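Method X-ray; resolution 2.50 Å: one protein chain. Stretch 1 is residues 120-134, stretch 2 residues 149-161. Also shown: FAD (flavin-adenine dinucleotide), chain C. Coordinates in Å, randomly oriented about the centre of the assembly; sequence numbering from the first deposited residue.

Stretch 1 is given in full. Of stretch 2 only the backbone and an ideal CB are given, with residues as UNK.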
# COMPACT_ATOMS: atom_id res chain seq x y z
N ILE A 120 15.86 10.08 10.41
CA ILE A 120 16.35 8.78 10.85
C ILE A 120 17.84 8.72 10.72
O ILE A 120 18.51 8.14 11.57
CB ILE A 120 15.74 7.58 10.09
CG1 ILE A 120 14.22 7.64 10.14
CG2 ILE A 120 16.17 6.26 10.71
CD1 ILE A 120 13.69 7.75 11.56
N ARG A 121 18.39 9.34 9.69
CA ARG A 121 19.82 9.30 9.53
C ARG A 121 20.51 9.95 10.71
O ARG A 121 21.55 9.51 11.15
CB ARG A 121 20.28 9.90 8.21
CG ARG A 121 21.45 9.12 7.66
CD ARG A 121 22.13 9.82 6.52
NE ARG A 121 23.55 9.60 6.55
CZ ARG A 121 24.33 9.71 5.50
NH1 ARG A 121 23.81 10.02 4.34
NH2 ARG A 121 25.61 9.50 5.61
N LEU A 122 19.93 11.02 11.20
CA LEU A 122 20.36 11.58 12.48
C LEU A 122 19.96 10.68 13.64
O LEU A 122 20.78 10.35 14.51
CB LEU A 122 19.75 12.95 12.69
CG LEU A 122 20.42 13.74 13.79
CD1 LEU A 122 21.93 13.71 13.61
CD2 LEU A 122 19.87 15.17 13.79
N GLY A 123 18.69 10.31 13.63
CA GLY A 123 18.12 9.45 14.68
C GLY A 123 18.94 8.24 15.15
O GLY A 123 18.96 7.93 16.35
N VAL A 124 19.62 7.58 14.23
CA VAL A 124 20.38 6.41 14.62
C VAL A 124 21.48 6.73 15.61
O VAL A 124 21.74 5.95 16.50
CB VAL A 124 20.96 5.62 13.43
CG1 VAL A 124 19.86 5.13 12.52
CG2 VAL A 124 21.98 6.42 12.67
N HIS A 125 22.20 7.82 15.41
CA HIS A 125 23.07 8.32 16.45
C HIS A 125 22.32 8.98 17.61
O HIS A 125 22.54 8.68 18.77
CB HIS A 125 24.05 9.33 15.87
CG HIS A 125 24.89 10.01 16.91
ND1 HIS A 125 26.11 9.52 17.31
CD2 HIS A 125 24.64 11.09 17.67
CE1 HIS A 125 26.59 10.30 18.26
NE2 HIS A 125 25.72 11.25 18.50
N THR A 126 21.43 9.87 17.26
CA THR A 126 20.82 10.75 18.22
C THR A 126 19.95 10.00 19.24
O THR A 126 19.96 10.32 20.41
CB THR A 126 20.17 11.95 17.49
OG1 THR A 126 20.85 13.14 17.88
CG2 THR A 126 18.70 12.09 17.75
N GLY A 127 19.21 9.01 18.77
CA GLY A 127 18.42 8.22 19.68
C GLY A 127 18.92 6.83 20.00
O GLY A 127 19.03 6.47 21.16
N LEU A 128 19.18 6.03 18.98
CA LEU A 128 19.58 4.66 19.23
C LEU A 128 20.94 4.46 19.86
O LEU A 128 21.06 3.83 20.88
CB LEU A 128 19.50 3.85 17.94
CG LEU A 128 18.21 3.84 17.16
CD1 LEU A 128 18.44 3.19 15.82
CD2 LEU A 128 17.17 3.08 17.94
N PHE A 129 21.97 5.09 19.31
CA PHE A 129 23.33 4.98 19.89
C PHE A 129 23.47 5.72 21.20
O PHE A 129 23.94 5.17 22.15
CB PHE A 129 24.43 5.48 18.97
CG PHE A 129 25.83 5.39 19.58
CD1 PHE A 129 26.54 4.20 19.55
CD2 PHE A 129 26.41 6.50 20.21
CE1 PHE A 129 27.82 4.11 20.10
CE2 PHE A 129 27.68 6.41 20.79
CZ PHE A 129 28.39 5.21 20.72
N MET A 130 23.10 7.00 21.20
CA MET A 130 23.07 7.81 22.42
C MET A 130 22.13 7.22 23.49
O MET A 130 22.45 7.25 24.66
CB MET A 130 22.66 9.25 22.13
CG MET A 130 23.72 10.10 21.46
SD MET A 130 25.37 9.96 22.19
CE MET A 130 25.11 10.89 23.70
N GLY A 131 21.01 6.64 23.06
CA GLY A 131 20.12 5.91 23.94
C GLY A 131 20.75 4.74 24.61
O GLY A 131 20.49 4.49 25.76
N ALA A 132 21.56 3.99 23.87
CA ALA A 132 22.24 2.80 24.40
C ALA A 132 23.32 3.15 25.40
O ALA A 132 23.36 2.56 26.45
CB ALA A 132 22.84 1.99 23.28
N ILE A 133 24.21 4.09 25.08
CA ILE A 133 25.29 4.46 26.01
C ILE A 133 24.77 5.16 27.29
O ILE A 133 25.34 4.98 28.36
CB ILE A 133 26.44 5.28 25.35
CG1 ILE A 133 25.94 6.54 24.64
CG2 ILE A 133 27.22 4.43 24.34
CD1 ILE A 133 27.01 7.62 24.45
N ARG A 134 23.69 5.94 27.17
CA ARG A 134 23.02 6.59 28.29
C ARG A 134 22.16 5.58 29.07
O ARG A 134 22.24 5.53 30.28
CB ARG A 134 22.18 7.75 27.79
CG ARG A 134 21.70 8.75 28.86
CD ARG A 134 21.39 10.13 28.24
NE ARG A 134 20.61 10.02 26.98
CZ ARG A 134 20.71 10.83 25.90
NH1 ARG A 134 21.56 11.86 25.86
NH2 ARG A 134 19.93 10.59 24.84
N UNK A 149 33.42 13.02 22.07
CA UNK A 149 32.64 13.82 21.14
C UNK A 149 31.26 13.27 20.78
O UNK A 149 30.62 13.79 19.88
CB UNK A 149 33.45 14.00 19.85
N UNK A 150 30.77 12.27 21.50
CA UNK A 150 29.57 11.57 21.06
C UNK A 150 28.27 12.36 21.22
O UNK A 150 27.33 12.13 20.48
CB UNK A 150 29.45 10.25 21.83
N UNK A 151 28.19 13.26 22.18
CA UNK A 151 26.97 14.08 22.35
C UNK A 151 26.89 15.15 21.26
O UNK A 151 25.85 15.40 20.73
CB UNK A 151 26.95 14.74 23.73
N UNK A 152 28.01 15.76 20.93
CA UNK A 152 28.05 16.86 20.00
C UNK A 152 28.30 16.43 18.52
O UNK A 152 28.44 17.28 17.66
CB UNK A 152 29.14 17.84 20.45
N UNK A 153 28.39 15.13 18.26
CA UNK A 153 28.77 14.59 16.94
C UNK A 153 29.97 15.35 16.39
O UNK A 153 29.91 15.93 15.30
CB UNK A 153 27.60 14.67 15.96
N UNK A 154 31.06 15.34 17.18
CA UNK A 154 32.33 16.01 16.87
C UNK A 154 33.37 14.93 16.77
O UNK A 154 33.64 14.27 17.75
CB UNK A 154 32.71 17.06 17.92
N UNK A 155 33.95 14.72 15.60
CA UNK A 155 34.85 13.58 15.36
C UNK A 155 34.30 12.22 15.81
O UNK A 155 35.08 11.36 16.21
CB UNK A 155 36.18 13.83 16.08
N UNK A 156 32.98 12.02 15.74
CA UNK A 156 32.30 10.84 16.31
C UNK A 156 30.88 10.74 15.74
O UNK A 156 30.20 11.76 15.63
CB UNK A 156 32.26 10.92 17.84
N UNK A 157 30.45 9.54 15.38
CA UNK A 157 29.13 9.31 14.82
C UNK A 157 28.82 7.84 15.05
O UNK A 157 29.57 6.94 14.62
CB UNK A 157 29.06 9.68 13.34
N UNK A 158 27.73 7.62 15.77
CA UNK A 158 27.36 6.31 16.29
C UNK A 158 26.24 5.74 15.44
O UNK A 158 25.58 6.45 14.71
CB UNK A 158 26.94 6.40 17.76
N UNK A 159 26.06 4.44 15.54
CA UNK A 159 24.91 3.77 14.97
C UNK A 159 24.61 2.57 15.92
O UNK A 159 25.27 2.41 16.98
CB UNK A 159 25.17 3.33 13.53
N UNK A 160 23.58 1.82 15.58
CA UNK A 160 22.98 0.85 16.46
C UNK A 160 22.93 -0.47 15.73
O UNK A 160 22.16 -0.62 14.80
CB UNK A 160 21.59 1.29 16.92
N UNK A 161 23.72 -1.44 16.17
CA UNK A 161 23.83 -2.66 15.41
C UNK A 161 23.30 -3.84 16.18
O UNK A 161 24.01 -4.48 16.93
CB UNK A 161 25.28 -2.91 15.00
PA FAD C . 11.69 -11.33 11.23
O1A FAD C . 12.48 -12.50 10.80
O2A FAD C . 11.57 -10.99 12.66
O5B FAD C . 10.22 -11.59 10.71
C5B FAD C . 9.98 -11.77 9.32
C4B FAD C . 8.52 -12.10 9.07
O4B FAD C . 8.17 -13.29 9.76
C3B FAD C . 7.63 -11.01 9.59
O3B FAD C . 6.55 -10.81 8.70
C2B FAD C . 7.06 -11.57 10.86
O2B FAD C . 5.71 -11.14 10.99
C1B FAD C . 7.13 -13.06 10.69
N9A FAD C . 7.39 -13.64 12.01
C8A FAD C . 8.52 -13.56 12.73
N7A FAD C . 8.39 -14.18 13.91
C5A FAD C . 7.16 -14.68 13.96
C6A FAD C . 6.37 -15.46 14.93
N6A FAD C . 6.88 -15.84 16.10
N1A FAD C . 5.11 -15.77 14.59
C2A FAD C . 4.58 -15.40 13.42
N3A FAD C . 5.23 -14.69 12.50
C4A FAD C . 6.50 -14.32 12.71
N1 FAD C . 17.89 -2.61 12.98
C2 FAD C . 18.83 -2.08 13.77
O2 FAD C . 19.24 -2.72 14.73
N3 FAD C . 19.36 -0.88 13.57
C4 FAD C . 18.98 -0.12 12.57
O4 FAD C . 19.49 0.98 12.41
C4X FAD C . 17.96 -0.62 11.65
N5 FAD C . 17.55 0.10 10.62
C5X FAD C . 16.62 -0.39 9.79
C6 FAD C . 16.24 0.40 8.73
C7 FAD C . 15.30 -0.06 7.85
C7M FAD C . 14.89 0.83 6.71
C8 FAD C . 14.70 -1.40 8.05
C8M FAD C . 13.66 -1.91 7.10
C9 FAD C . 15.07 -2.18 9.12
C9A FAD C . 16.02 -1.72 10.00
N10 FAD C . 16.43 -2.50 11.09
C10 FAD C . 17.42 -1.96 11.92
C1' FAD C . 15.90 -3.84 11.33
C2' FAD C . 14.49 -3.92 11.88
O2' FAD C . 14.52 -3.51 13.24
C3' FAD C . 14.01 -5.37 11.77
O3' FAD C . 13.88 -5.63 10.38
C4' FAD C . 12.68 -5.75 12.42
O4' FAD C . 12.60 -5.36 13.78
C5' FAD C . 12.50 -7.25 12.43
O5' FAD C . 12.40 -7.72 11.10
P FAD C . 13.20 -8.99 10.60
O1P FAD C . 13.81 -8.63 9.31
O2P FAD C . 14.04 -9.49 11.72
O3P FAD C . 12.05 -10.05 10.33

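Position 149 has phi/psi of 105/12, and an ideal CB would lie 2.1 Å from the O of position 154. Both facts argue for glycine, and G149 closes the preceding helix in a Schellman motif.

At 150 the ideal CB points sideways, 4.1 Å from M130 SD, 4.4 Å from F129 CE2 and 4.4 Å from I133 CD1. Such an apolar niche suits a small side chain. The residue is A150, whose backbone O also accepts a weak hydrogen bond from H125 NE2 (2.7 Å, N-H...acceptor angle 125°).

At 151 CA-to-CB points away, with M130 CE 4.3 Å from the ideal CB; many residues would do. A151 leaves its CA 3.9 Å from M130 CE. Position 152 also points away and meets nothing of stretch 1, so the choice is free; it is D152.

Position 153 combines phi/psi of 45/58, where glycine or asparagine would be easy, with a CB directed toward the helix, 4.7 Å from H125 NE2. A compact or polar side chain could use that space. V153 does so, with CG2 3.4 Å from H125 NE2.

Position 154 is out of reach and unconstrained by stretch 1: K154. Position 155, at 50/32, favours glycine by its positive phi: G155.

At 156 CB points sideways with nothing within 5.5 Å, so only a long side chain could reach the helix. F156 does, chi1 t, placing CE1 3.4 Å from F129 CE2; the ring planes meet obliquely at 50°.

At 157 CB points away, 5.0 Å from H125 ND1, so a short side chain would gain little, whereas a long one could turn back. Y157 carries its OH to R121 O, donating a 2.6 Å hydrogen bond, while H125 CB lies over its ring face, 4.0 Å from CE1.

Position 158 leaves no room for a CB: an ideal one would clash with F129 CG at 2.4 Å and sit tightly at 3.3 Å from H125 ND1. Glycine fits. G158 N donates to H125 ND1 (2.9 Å, 150°), and its CA packs over the F129 ring face, 4.0 Å from the centroid.

At 159 CB points away, 4.5 Å from V124 CG2, tolerating several small or medium residues. C159 has its backbone O 3.4 Å from F129 CD1, at the ring edge.

Position 160 points toward the helix, its ideal CB 3.5 Å from L128 CB, favouring a flat or apolar side chain. F160 adopts chi1 t, bringing CD1 3.4 Å from L128 CB, with L128 CD2 over its face; its O accepts from FAD N3 at 3.1 Å. Position 161 is out of reach: A161.

Stretch 2 149-161: GAADVKGFYGCFA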
# COMPACT_ATOMS: atom_id res chain seq x y z
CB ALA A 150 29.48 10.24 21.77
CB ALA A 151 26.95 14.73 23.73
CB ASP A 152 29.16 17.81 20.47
CG ASP A 152 28.98 18.27 21.90
OD1 ASP A 152 27.97 17.95 22.54
OD2 ASP A 152 29.87 18.96 22.40
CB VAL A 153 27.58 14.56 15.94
CG1 VAL A 153 27.88 13.64 14.79
CG2 VAL A 153 26.30 14.07 16.63
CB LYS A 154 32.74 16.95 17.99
CG LYS A 154 31.70 17.98 18.42
CD LYS A 154 31.72 19.26 17.60
CE LYS A 154 32.67 20.31 18.18
NZ LYS A 154 32.38 21.68 17.66
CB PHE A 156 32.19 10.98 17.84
CG PHE A 156 31.91 9.69 18.58
CD1 PHE A 156 30.63 9.14 18.60
CD2 PHE A 156 32.93 9.06 19.31
CE1 PHE A 156 30.36 7.98 19.30
CE2 PHE A 156 32.67 7.89 20.01
CZ PHE A 156 31.39 7.35 20.02
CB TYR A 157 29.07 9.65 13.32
CG TYR A 157 27.69 9.93 12.79
CD1 TYR A 157 26.76 8.90 12.60
CD2 TYR A 157 27.29 11.22 12.47
CE1 TYR A 157 25.48 9.16 12.10
CE2 TYR A 157 26.01 11.50 11.98
CZ TYR A 157 25.10 10.47 11.80
OH TYR A 157 23.84 10.75 11.30
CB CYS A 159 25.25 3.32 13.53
SG CYS A 159 26.55 2.05 13.43
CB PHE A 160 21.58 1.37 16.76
CG PHE A 160 20.84 0.63 17.82
CD1 PHE A 160 20.96 0.99 19.14
CD2 PHE A 160 19.96 -0.37 17.49
CE1 PHE A 160 20.26 0.33 20.11
CE2 PHE A 160 19.25 -1.04 18.46
CZ PHE A 160 19.40 -0.68 19.77
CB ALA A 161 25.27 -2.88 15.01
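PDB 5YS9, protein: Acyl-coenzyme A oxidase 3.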